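Local structure of zinc finger (CCCH type) motif-containing protein (Toxoplasma gondii, 7NG2) at residues 27-32 against 85-90; 60-63 against 68-71; 89-92 against 96-99; 114-119 against 124-129. The protein probably reads N6-methyladenosine in mRNA, the piece present here being the YTH domain of a longer zinc-finger protein, CPSF4. One frame throughout, in Å; residues are numbered along the deposited sequence.

All four contacts belong to one YTH domain, built round a mixed six-stranded sheet. Contact 2 lies nearest the middle, its centre about 7 Å from that of the chain, and pairs strands 55-62 and 67-74. In sequence it falls between the two segments of contact 1, which sets helix 24-33 against the loop joining strands 67-74 and 98-109. Contact 3 ties that loop to the beginning of strand 98-109; its centre is about 8 Å from that of contact 1. Contact 4, a small hairpin after strand 98-109, is about 28 Å from both, centre to centre. Contacts 1 and 3 both touch Trp-87, which, as in other YTH domains, probably belongs to the m6A pocket.

Contact 1 (27-32 against 85-90); sequences IYTSIQ and GIWGPV
Thr-29 meets both Ile-86 and Trp-87 through its methyl group. CG2 reaches tip to tip toward Ile-86, standing 3.6 Å from Ile-86 CD1, and the same Thr-29 CG2 is 3.6 Å from Trp-87 CZ3, on the six-membered part of the indole, which it approaches obliquely. Thr-29 CB adds a second touch, 3.7 Å from Trp-87 CZ3, the threonine and the indole lying alongside each other but pointing opposite ways. Further along the helix, the backbone N of Ser-30 lies at the ring edge, 4.1 Å from Trp-87 CH2. No hydrogen bond links the segments; the contact is van der Waals in kind, mostly methyl against ring.

Two torsions set this up. Thr-29 keeps OG1 beside its own backbone N (chi1 -64°), where it bonds back to Ser-25 O, and CG2 is thereby turned to the loop. Ile-86 extends with CG1 anti to the backbone N (chi1 -166°), while its other branch, CG2, rests 3.6 Å above the Trp-87 ring plane, toward the rim. A type I turn from Gly-85 to Gly-88 presents the two side chains.

Trp-87 also packs edge-to-face on Trp-36 and lies near a bound isopropanol, consistent with the aromatic cage of YTH domains. Helix 24-33 packs against the loop through Thr-29, strand 35-36 touches the same indole, and Ser-30 OG bonds to Val-35 and to Trp-102 of strand 98-109.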
loop_
_atom_site.group_PDB
_atom_site.type_symbol
_atom_site.label_atom_id
_atom_site.label_comp_id
_atom_site.label_asym_id
_atom_site.label_seq_id
_atom_site.Cartn_x
_atom_site.Cartn_y
_atom_site.Cartn_z
ATOM N N ILE A 27 -5.197 9.659 -2.599
ATOM C CA ILE A 27 -4.397 8.831 -3.501
ATOM C C ILE A 27 -3.664 9.704 -4.509
ATOM O O ILE A 27 -2.469 9.512 -4.771
ATOM C CB ILE A 27 -5.287 7.786 -4.201
ATOM C CG1 ILE A 27 -5.963 6.877 -3.174
ATOM C CG2 ILE A 27 -4.464 6.972 -5.201
ATOM C CD1 ILE A 27 -4.998 6.010 -2.405
ATOM N N TYR A 28 -4.367 10.681 -5.086
ATOM C CA TYR A 28 -3.737 11.570 -6.056
ATOM C C TYR A 28 -2.573 12.322 -5.426
ATOM O O TYR A 28 -1.496 12.427 -6.024
ATOM C CB TYR A 28 -4.762 12.553 -6.623
ATOM C CG TYR A 28 -5.926 11.897 -7.324
ATOM C CD1 TYR A 28 -5.781 10.681 -7.980
ATOM C CD2 TYR A 28 -7.180 12.497 -7.323
ATOM C CE1 TYR A 28 -6.854 10.084 -8.623
ATOM C CE2 TYR A 28 -8.256 11.908 -7.960
ATOM C CZ TYR A 28 -8.089 10.702 -8.606
ATOM O OH TYR A 28 -9.161 10.115 -9.237
ATOM N N THR A 29 -2.765 12.834 -4.211
ATOM C CA THR A 29 -1.682 13.507 -3.504
ATOM C C THR A 29 -0.513 12.560 -3.260
ATOM O O THR A 29 0.654 12.946 -3.398
ATOM C CB THR A 29 -2.215 14.072 -2.188
ATOM O OG1 THR A 29 -3.203 15.071 -2.476
ATOM C CG2 THR A 29 -1.100 14.689 -1.372
ATOM N N SER A 30 -0.810 11.310 -2.904
ATOM C CA SER A 30 0.237 10.324 -2.659
ATOM C C SER A 30 1.063 10.069 -3.914
ATOM O O SER A 30 2.297 9.989 -3.848
ATOM C CB SER A 30 -0.403 9.028 -2.162
ATOM O OG SER A 30 0.582 8.056 -1.844
ATOM N N ILE A 31 0.401 9.959 -5.067
ATOM C CA ILE A 31 1.109 9.754 -6.327
ATOM C C ILE A 31 1.917 10.995 -6.688
ATOM O O ILE A 31 3.062 10.901 -7.146
ATOM C CB ILE A 31 0.106 9.374 -7.436
ATOM C CG1 ILE A 31 -0.508 8.003 -7.152
ATOM C CG2 ILE A 31 0.774 9.380 -8.800
ATOM C CD1 ILE A 31 -1.763 7.738 -7.957
ATOM N N GLN A 32 1.342 12.179 -6.458
ATOM C CA GLN A 32 1.988 13.423 -6.859
ATOM C C GLN A 32 3.260 13.677 -6.059
ATOM O O GLN A 32 4.259 14.159 -6.610
ATOM C CB GLN A 32 0.997 14.572 -6.679
ATOM C CG GLN A 32 1.460 15.915 -7.189
ATOM C CD GLN A 32 0.415 16.988 -6.965
ATOM O OE1 GLN A 32 -0.536 16.790 -6.207
ATOM N NE2 GLN A 32 0.576 18.126 -7.632
ATOM N N GLY A 85 1.798 18.600 7.392
ATOM C CA GLY A 85 0.450 19.124 7.266
ATOM C C GLY A 85 -0.231 18.901 5.935
ATOM O O GLY A 85 -1.323 19.437 5.723
ATOM N N ILE A 86 0.362 18.104 5.043
ATOM C CA ILE A 86 -0.152 17.979 3.683
ATOM C C ILE A 86 -1.582 17.448 3.651
ATOM O O ILE A 86 -2.345 17.764 2.729
ATOM C CB ILE A 86 0.809 17.134 2.820
ATOM C CG1 ILE A 86 0.457 17.281 1.337
ATOM C CG2 ILE A 86 0.807 15.663 3.271
ATOM C CD1 ILE A 86 1.448 16.614 0.392
ATOM N N TRP A 87 -1.977 16.648 4.641
ATOM C CA TRP A 87 -3.290 16.011 4.615
ATOM C C TRP A 87 -4.378 16.873 5.227
ATOM O O TRP A 87 -5.547 16.484 5.210
ATOM C CB TRP A 87 -3.261 14.658 5.334
ATOM C CG TRP A 87 -2.217 13.751 4.800
ATOM C CD1 TRP A 87 -1.112 13.300 5.462
ATOM C CD2 TRP A 87 -2.145 13.207 3.476
ATOM N NE1 TRP A 87 -0.371 12.492 4.635
ATOM C CE2 TRP A 87 -0.980 12.426 3.410
ATOM C CE3 TRP A 87 -2.959 13.303 2.342
ATOM C CZ2 TRP A 87 -0.608 11.737 2.253
ATOM C CZ3 TRP A 87 -2.591 12.622 1.199
ATOM C CH2 TRP A 87 -1.425 11.852 1.160
ATOM N N GLY A 88 -4.032 18.034 5.763
ATOM C CA GLY A 88 -5.005 18.842 6.455
ATOM C C GLY A 88 -5.232 18.333 7.863
ATOM O O GLY A 88 -4.417 17.593 8.417
ATOM N N PRO A 89 -6.359 18.721 8.464
ATOM C CA PRO A 89 -6.574 18.437 9.896
ATOM C C PRO A 89 -6.512 16.966 10.284
ATOM O O PRO A 89 -6.214 16.661 11.447
ATOM C CB PRO A 89 -7.955 19.046 10.163
ATOM C CG PRO A 89 -8.073 20.144 9.152
ATOM C CD PRO A 89 -7.393 19.614 7.915
ATOM N N VAL A 90 -6.798 16.042 9.362
ATOM C CA VAL A 90 -6.652 14.621 9.671
ATOM C C VAL A 90 -5.221 14.272 10.071
ATOM O O VAL A 90 -4.998 13.269 10.757
ATOM C CB VAL A 90 -7.178 13.746 8.511
ATOM C CG1 VAL A 90 -6.199 13.759 7.358
ATOM C CG2 VAL A 90 -7.429 12.316 8.985
#

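Contact 2 (60-63 against 68-71); sequences FSAN and FQGF
Phe-60 makes two backbone hydrogen bonds to the neighbouring strand: its N gives to Gly-70 O at 3.0 Å, and its O takes Gln-69 N at 2.9 Å. Both are fairly straight, with angles at the hydrogen just above 160°. Because one residue of strand 55-62 faces two of strand 67-74, the pattern resembles a beta bulge; at the backbone angles of Gly-70 a CB would be jammed against the preceding carbonyl O.

A side chain supplies the third bond. Gln-69 bends at chi2 (73°), bringing its amide back across the strand pair, and OE1 accepts Ala-62 N at 2.7 Å, so a side-chain carbonyl, not a backbone one, takes this N-H near the end of strand 55-62.

The two strands form a beta hairpin within the mixed sheet of the YTH domain, their short axes 4.7 Å apart at 155°.

Weaker and apolar contacts complete the pair. Phe-68 CA makes a CA-H...O contact with Phe-60 O at 3.2 Å, and the same oxygen sits at the edge of the Phe-68 ring. Ser-61 CB is 3.9 Å from Phe-68 CD1, meeting that ring obliquely. Beyond the hairpin, the Phe-60 ring stacks on Trp-102, and Phe-68 packs edge-to-face on Phe-110.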
loop_
_atom_site.group_PDB
_atom_site.type_symbol
_atom_site.label_atom_id
_atom_site.label_comp_id
_atom_site.label_asym_id
_atom_site.label_seq_id
_atom_site.Cartn_x
_atom_site.Cartn_y
_atom_site.Cartn_z
ATOM N N PHE A 60 -2.858 -0.295 -2.640
ATOM C CA PHE A 60 -3.802 0.785 -2.363
ATOM C C PHE A 60 -5.195 0.462 -2.883
ATOM O O PHE A 60 -5.358 0.082 -4.046
ATOM C CB PHE A 60 -3.310 2.073 -3.005
ATOM C CG PHE A 60 -2.150 2.701 -2.282
ATOM C CD1 PHE A 60 -0.845 2.341 -2.587
ATOM C CD2 PHE A 60 -2.363 3.650 -1.290
ATOM C CE1 PHE A 60 0.231 2.923 -1.935
ATOM C CE2 PHE A 60 -1.288 4.230 -0.628
ATOM C CZ PHE A 60 0.006 3.858 -0.950
ATOM N N SER A 61 -6.195 0.655 -2.026
ATOM C CA SER A 61 -7.595 0.402 -2.358
ATOM C C SER A 61 -8.460 1.501 -1.748
ATOM O O SER A 61 -8.684 1.527 -0.534
ATOM C CB SER A 61 -8.011 -0.972 -1.834
ATOM O OG SER A 61 -9.406 -1.153 -2.000
ATOM N N ALA A 62 -8.967 2.395 -2.587
ATOM C CA ALA A 62 -9.858 3.430 -2.089
ATOM C C ALA A 62 -11.167 2.816 -1.601
ATOM O O ALA A 62 -11.665 1.837 -2.164
ATOM C CB ALA A 62 -10.144 4.442 -3.197
ATOM N N ASN A 63 -11.704 3.373 -0.520
ATOM C CA ASN A 63 -12.962 2.884 0.034
ATOM C C ASN A 63 -14.048 2.886 -1.035
ATOM O O ASN A 63 -14.278 3.896 -1.704
ATOM C CB ASN A 63 -13.394 3.789 1.192
ATOM C CG ASN A 63 -12.542 3.618 2.443
ATOM O OD1 ASN A 63 -11.695 2.735 2.534
ATOM N ND2 ASN A 63 -12.783 4.478 3.430
ATOM N N PHE A 68 -8.202 -2.452 -6.424
ATOM C CA PHE A 68 -6.923 -1.801 -6.178
ATOM C C PHE A 68 -6.642 -0.779 -7.266
ATOM O O PHE A 68 -6.964 -0.999 -8.439
ATOM C CB PHE A 68 -5.761 -2.803 -6.165
ATOM C CG PHE A 68 -5.802 -3.784 -5.026
ATOM C CD1 PHE A 68 -5.527 -3.389 -3.726
ATOM C CD2 PHE A 68 -6.098 -5.116 -5.265
ATOM C CE1 PHE A 68 -5.548 -4.313 -2.680
ATOM C CE2 PHE A 68 -6.120 -6.038 -4.227
ATOM C CZ PHE A 68 -5.850 -5.641 -2.934
ATOM N N GLN A 69 -5.995 0.318 -6.874
ATOM C CA GLN A 69 -5.541 1.339 -7.805
ATOM C C GLN A 69 -4.051 1.239 -8.101
ATOM O O GLN A 69 -3.551 1.986 -8.949
ATOM C CB GLN A 69 -5.880 2.746 -7.284
ATOM C CG GLN A 69 -7.369 3.074 -7.276
ATOM C CD GLN A 69 -8.110 2.349 -6.172
ATOM O OE1 GLN A 69 -7.763 2.473 -5.003
ATOM N NE2 GLN A 69 -9.127 1.578 -6.542
ATOM N N GLY A 70 -3.347 0.332 -7.448
ATOM C CA GLY A 70 -1.936 0.154 -7.691
ATOM C C GLY A 70 -1.227 -0.239 -6.414
ATOM O O GLY A 70 -1.838 -0.608 -5.419
ATOM N N PHE A 71 0.100 -0.157 -6.464
ATOM C CA PHE A 71 0.893 -0.510 -5.300
ATOM C C PHE A 71 2.188 0.285 -5.302
ATOM O O PHE A 71 2.617 0.816 -6.329
ATOM C CB PHE A 71 1.147 -2.027 -5.172
ATOM C CG PHE A 71 2.040 -2.613 -6.239
ATOM C CD1 PHE A 71 1.499 -3.071 -7.428
ATOM C CD2 PHE A 71 3.408 -2.753 -6.036
ATOM C CE1 PHE A 71 2.307 -3.640 -8.409
ATOM C CE2 PHE A 71 4.211 -3.318 -7.006
ATOM C CZ PHE A 71 3.661 -3.762 -8.197
#

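Contact 3 (89-92 against 96-99); sequences PVQL and SNFR
Gln-91 and Asn-97 join their side-chain amides through one nearly straight hydrogen bond, NE2 of Gln-91 giving to OD1 of Asn-97 at 2.9 Å. The glutamine starts out with CG anti to the backbone N (chi1 -163°), then bends at chi2, which swings its amide out of the 3-10 segment toward the start of strand 98-109. Asn-97 instead sets CG beside the backbone N, and its side chain crosses that of Gln-91 at about a right angle.

The amide planes are 70° apart, and this shapes the bond. Asn-97 OD1 lies close to the Gln-91 amide plane, as expected for an N-H, yet the donor stands 44° above the asparagine carbonyl plane and so is not on a lone pair of OD1. The pairing is single: Gln-91 OE1 remains 3.7 Å from Asn-97 ND2.

Both amides have second partners, weak in the case of Gln-91. Asn-97 ND2 bonds to Leu-82 O, and Asn-97 OD1 also receives a weak bond from Trp-87 NE1. Gln-91 OE1 takes a similarly weak one from Trp-87 N.

The two amides join the 3-10 turn to the region where strand 98-109 begins, beside Trp-87, a position consistent with the aromatic-cage loop of YTH domains.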
loop_
_atom_site.group_PDB
_atom_site.type_symbol
_atom_site.label_atom_id
_atom_site.label_comp_id
_atom_site.label_asym_id
_atom_site.label_seq_id
_atom_site.Cartn_x
_atom_site.Cartn_y
_atom_site.Cartn_z
ATOM N N PRO A 89 -6.359 18.721 8.464
ATOM C CA PRO A 89 -6.574 18.437 9.896
ATOM C C PRO A 89 -6.512 16.966 10.284
ATOM O O PRO A 89 -6.214 16.661 11.447
ATOM C CB PRO A 89 -7.955 19.046 10.163
ATOM C CG PRO A 89 -8.073 20.144 9.152
ATOM C CD PRO A 89 -7.393 19.614 7.915
ATOM N N VAL A 90 -6.798 16.042 9.362
ATOM C CA VAL A 90 -6.652 14.621 9.671
ATOM C C VAL A 90 -5.221 14.272 10.071
ATOM O O VAL A 90 -4.998 13.269 10.757
ATOM C CB VAL A 90 -7.178 13.746 8.511
ATOM C CG1 VAL A 90 -6.199 13.759 7.358
ATOM C CG2 VAL A 90 -7.429 12.316 8.985
ATOM N N GLN A 91 -4.245 15.097 9.672
ATOM C CA GLN A 91 -2.859 14.896 10.089
ATOM C C GLN A 91 -2.757 14.689 11.596
ATOM O O GLN A 91 -1.946 13.885 12.070
ATOM C CB GLN A 91 -2.037 16.110 9.652
ATOM C CG GLN A 91 -0.540 15.926 9.637
ATOM C CD GLN A 91 -0.054 15.236 8.381
ATOM O OE1 GLN A 91 -0.102 15.797 7.276
ATOM N NE2 GLN A 91 0.419 14.013 8.541
ATOM N N LEU A 92 -3.602 15.385 12.365
ATOM C CA LEU A 92 -3.553 15.317 13.821
ATOM C C LEU A 92 -3.938 13.951 14.378
ATOM O O LEU A 92 -3.607 13.655 15.531
ATOM C CB LEU A 92 -4.459 16.397 14.416
ATOM C CG LEU A 92 -4.119 17.847 14.056
ATOM C CD1 LEU A 92 -5.308 18.766 14.302
ATOM C CD2 LEU A 92 -2.925 18.305 14.868
ATOM N N SER A 96 3.214 10.102 11.601
ATOM C CA SER A 96 3.920 11.030 10.729
ATOM C C SER A 96 3.951 10.497 9.296
ATOM O O SER A 96 3.852 9.288 9.047
ATOM C CB SER A 96 5.353 11.251 11.217
ATOM O OG SER A 96 5.387 11.931 12.461
ATOM N N ASN A 97 4.091 11.419 8.346
ATOM C CA ASN A 97 4.168 11.053 6.939
ATOM C C ASN A 97 5.424 10.243 6.655
ATOM O O ASN A 97 6.486 10.466 7.239
ATOM C CB ASN A 97 4.206 12.312 6.074
ATOM C CG ASN A 97 2.934 13.120 6.173
ATOM O OD1 ASN A 97 1.864 12.584 6.417
ATOM N ND2 ASN A 97 3.046 14.427 5.975
ATOM N N PHE A 98 5.305 9.298 5.731
ATOM C CA PHE A 98 6.458 8.546 5.266
ATOM C C PHE A 98 6.469 8.517 3.744
ATOM O O PHE A 98 5.443 8.717 3.087
ATOM C CB PHE A 98 6.517 7.120 5.849
ATOM C CG PHE A 98 5.276 6.293 5.611
ATOM C CD1 PHE A 98 5.168 5.495 4.487
ATOM C CD2 PHE A 98 4.240 6.286 6.535
ATOM C CE1 PHE A 98 4.048 4.708 4.281
ATOM C CE2 PHE A 98 3.114 5.506 6.333
ATOM C CZ PHE A 98 3.021 4.714 5.199
ATOM N N ARG A 99 7.657 8.297 3.188
ATOM C CA ARG A 99 7.816 8.291 1.742
ATOM C C ARG A 99 7.330 6.973 1.152
ATOM O O ARG A 99 7.551 5.894 1.718
ATOM C CB ARG A 99 9.280 8.522 1.368
ATOM C CG ARG A 99 9.696 9.986 1.428
ATOM C CD ARG A 99 11.063 10.220 0.803
ATOM N NE ARG A 99 12.134 9.592 1.569
ATOM C CZ ARG A 99 12.947 8.655 1.090
ATOM N NH1 ARG A 99 12.814 8.231 -0.162
ATOM N NH2 ARG A 99 13.894 8.143 1.863
#

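Contact 4 (114-119 against 124-129); sequences GKVTNP and LPLRKS
Val-116, Leu-124 and Leu-126 bury the most surface here, each about 55 Å², but they do so in different ways. The side chains of Val-116 and Leu-126 run alongside each other in the same direction, with Val-116 CG1 3.9 Å from Leu-126 CD2. The valine places CG1 there by setting it anti to the backbone N (chi1 173°). Their backbones meet as well: Leu-126 N gives to Val-116 O at 3.1 Å, and Pro-125 CA makes a CA-H...O contact with that oxygen at 3.4 Å.

Leu-124 acts through its carbonyl. Leu-124 O accepts Asn-118 N at 2.9 Å and also takes a CA-H...O contact from Thr-117 CA, 3.2 Å away. Thr-117 and Pro-125 form an antiparallel non-hydrogen-bonded pair between these two bonds, with CA atoms 4.3 Å apart, in a short, weakly bonded beta hairpin.

Beyond the pairing, a 3-10 segment at 126-128 lets Ser-129 turn back, its OG giving to Leu-126 O at 2.6 Å. A water joins Ser-129 OG to Asn-118 ND2; Asn-118 further reaches Glu-134 O through ND2 and Trp-120 N through OD1. Leu-139 and Leu-143 of helix 137-149 touch Val-116 and Leu-126 respectively. Main-chain bonds thus fix the strand alignment, the valine-leucine pair turns an apolar surface to the helix, and the buried asparagine amide is satisfied by polar partners at both its atoms.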
loop_
_atom_site.group_PDB
_atom_site.type_symbol
_atom_site.label_atom_id
_atom_site.label_comp_id
_atom_site.label_asym_id
_atom_site.label_seq_id
_atom_site.Cartn_x
_atom_site.Cartn_y
_atom_site.Cartn_z
ATOM N N GLY A 114 -11.964 -13.555 -8.233
ATOM C CA GLY A 114 -12.786 -14.670 -7.815
ATOM C C GLY A 114 -12.806 -14.804 -6.304
ATOM O O GLY A 114 -12.717 -13.829 -5.557
ATOM N N LYS A 115 -12.902 -16.051 -5.851
ATOM C CA LYS A 115 -13.030 -16.367 -4.431
ATOM C C LYS A 115 -11.632 -16.372 -3.821
ATOM O O LYS A 115 -10.976 -17.407 -3.682
ATOM C CB LYS A 115 -13.667 -17.741 -4.273
ATOM C CG LYS A 115 -14.739 -18.056 -5.299
ATOM C CD LYS A 115 -15.031 -19.550 -5.315
ATOM C CE LYS A 115 -16.155 -19.932 -4.380
ATOM N NZ LYS A 115 -17.227 -20.659 -5.112
ATOM N N VAL A 116 -11.162 -15.191 -3.448
ATOM C CA VAL A 116 -9.877 -15.055 -2.767
ATOM C C VAL A 116 -10.140 -14.692 -1.319
ATOM O O VAL A 116 -10.810 -13.691 -1.034
ATOM C CB VAL A 116 -8.964 -14.013 -3.439
ATOM C CG1 VAL A 116 -7.721 -13.789 -2.599
ATOM C CG2 VAL A 116 -8.576 -14.478 -4.818
ATOM N N THR A 117 -9.611 -15.498 -0.404
ATOM C CA THR A 117 -9.677 -15.199 1.014
ATOM C C THR A 117 -8.267 -15.044 1.566
ATOM O O THR A 117 -7.288 -15.541 0.998
ATOM C CB THR A 117 -10.424 -16.291 1.786
ATOM O OG1 THR A 117 -9.792 -17.555 1.559
ATOM C CG2 THR A 117 -11.872 -16.363 1.322
ATOM N N ASN A 118 -8.177 -14.336 2.681
ATOM C CA ASN A 118 -6.892 -14.063 3.304
ATOM C C ASN A 118 -6.771 -14.891 4.574
ATOM O O ASN A 118 -7.424 -14.566 5.578
ATOM C CB ASN A 118 -6.808 -12.574 3.632
ATOM C CG ASN A 118 -5.474 -12.184 4.215
ATOM O OD1 ASN A 118 -4.627 -13.036 4.495
ATOM N ND2 ASN A 118 -5.280 -10.887 4.412
ATOM N N PRO A 119 -5.931 -15.933 4.597
ATOM C CA PRO A 119 -5.805 -16.754 5.812
ATOM C C PRO A 119 -5.209 -16.010 6.984
ATOM O O PRO A 119 -5.313 -16.493 8.119
ATOM C CB PRO A 119 -4.894 -17.906 5.368
ATOM C CG PRO A 119 -4.084 -17.325 4.264
ATOM C CD PRO A 119 -5.009 -16.372 3.536
ATOM N N LEU A 124 -11.163 -14.178 5.472
ATOM C CA LEU A 124 -12.169 -13.264 4.965
ATOM C C LEU A 124 -11.880 -12.929 3.505
ATOM O O LEU A 124 -10.727 -12.997 3.063
ATOM C CB LEU A 124 -12.159 -11.976 5.781
ATOM C CG LEU A 124 -12.862 -12.039 7.136
ATOM C CD1 LEU A 124 -12.604 -10.766 7.924
ATOM C CD2 LEU A 124 -14.355 -12.269 6.955
ATOM N N PRO A 125 -12.910 -12.574 2.738
ATOM C CA PRO A 125 -12.681 -12.156 1.352
ATOM C C PRO A 125 -11.761 -10.948 1.308
ATOM O O PRO A 125 -11.760 -10.109 2.209
ATOM C CB PRO A 125 -14.085 -11.796 0.849
ATOM C CG PRO A 125 -15.020 -12.506 1.770
ATOM C CD PRO A 125 -14.337 -12.533 3.099
ATOM N N LEU A 126 -10.966 -10.880 0.240
ATOM C CA LEU A 126 -10.047 -9.765 0.049
ATOM C C LEU A 126 -10.768 -8.427 0.131
ATOM O O LEU A 126 -10.219 -7.447 0.650
ATOM C CB LEU A 126 -9.412 -9.916 -1.327
ATOM C CG LEU A 126 -8.039 -9.333 -1.593
ATOM C CD1 LEU A 126 -7.052 -9.663 -0.477
ATOM C CD2 LEU A 126 -7.570 -9.891 -2.914
ATOM N N ARG A 127 -12.011 -8.371 -0.349
ATOM C CA ARG A 127 -12.754 -7.119 -0.323
ATOM C C ARG A 127 -12.996 -6.613 1.093
ATOM O O ARG A 127 -13.221 -5.414 1.277
ATOM C CB ARG A 127 -14.087 -7.277 -1.068
ATOM C CG ARG A 127 -15.116 -8.129 -0.330
ATOM C CD ARG A 127 -16.506 -8.083 -0.979
ATOM N NE ARG A 127 -17.427 -9.008 -0.317
ATOM C CZ ARG A 127 -17.464 -10.317 -0.549
ATOM N NH1 ARG A 127 -16.645 -10.859 -1.440
ATOM N NH2 ARG A 127 -18.320 -11.089 0.109
ATOM N N LYS A 128 -12.959 -7.484 2.096
ATOM C CA LYS A 128 -13.196 -7.054 3.466
ATOM C C LYS A 128 -11.921 -6.609 4.172
ATOM O O LYS A 128 -11.951 -6.356 5.379
ATOM C CB LYS A 128 -13.938 -8.133 4.261
ATOM C CG LYS A 128 -15.270 -8.540 3.635
ATOM C CD LYS A 128 -16.308 -8.894 4.691
ATOM C CE LYS A 128 -16.791 -7.654 5.432
ATOM N NZ LYS A 128 -17.858 -6.929 4.683
ATOM N N SER A 129 -10.819 -6.478 3.437
ATOM C CA SER A 129 -9.582 -5.982 4.021
ATOM C C SER A 129 -9.785 -4.592 4.601
ATOM O O SER A 129 -10.394 -3.724 3.975
ATOM C CB SER A 129 -8.502 -5.896 2.945
ATOM O OG SER A 129 -8.252 -7.163 2.369
HETATM O O HOH W 1 -7.260 -9.378 3.014
#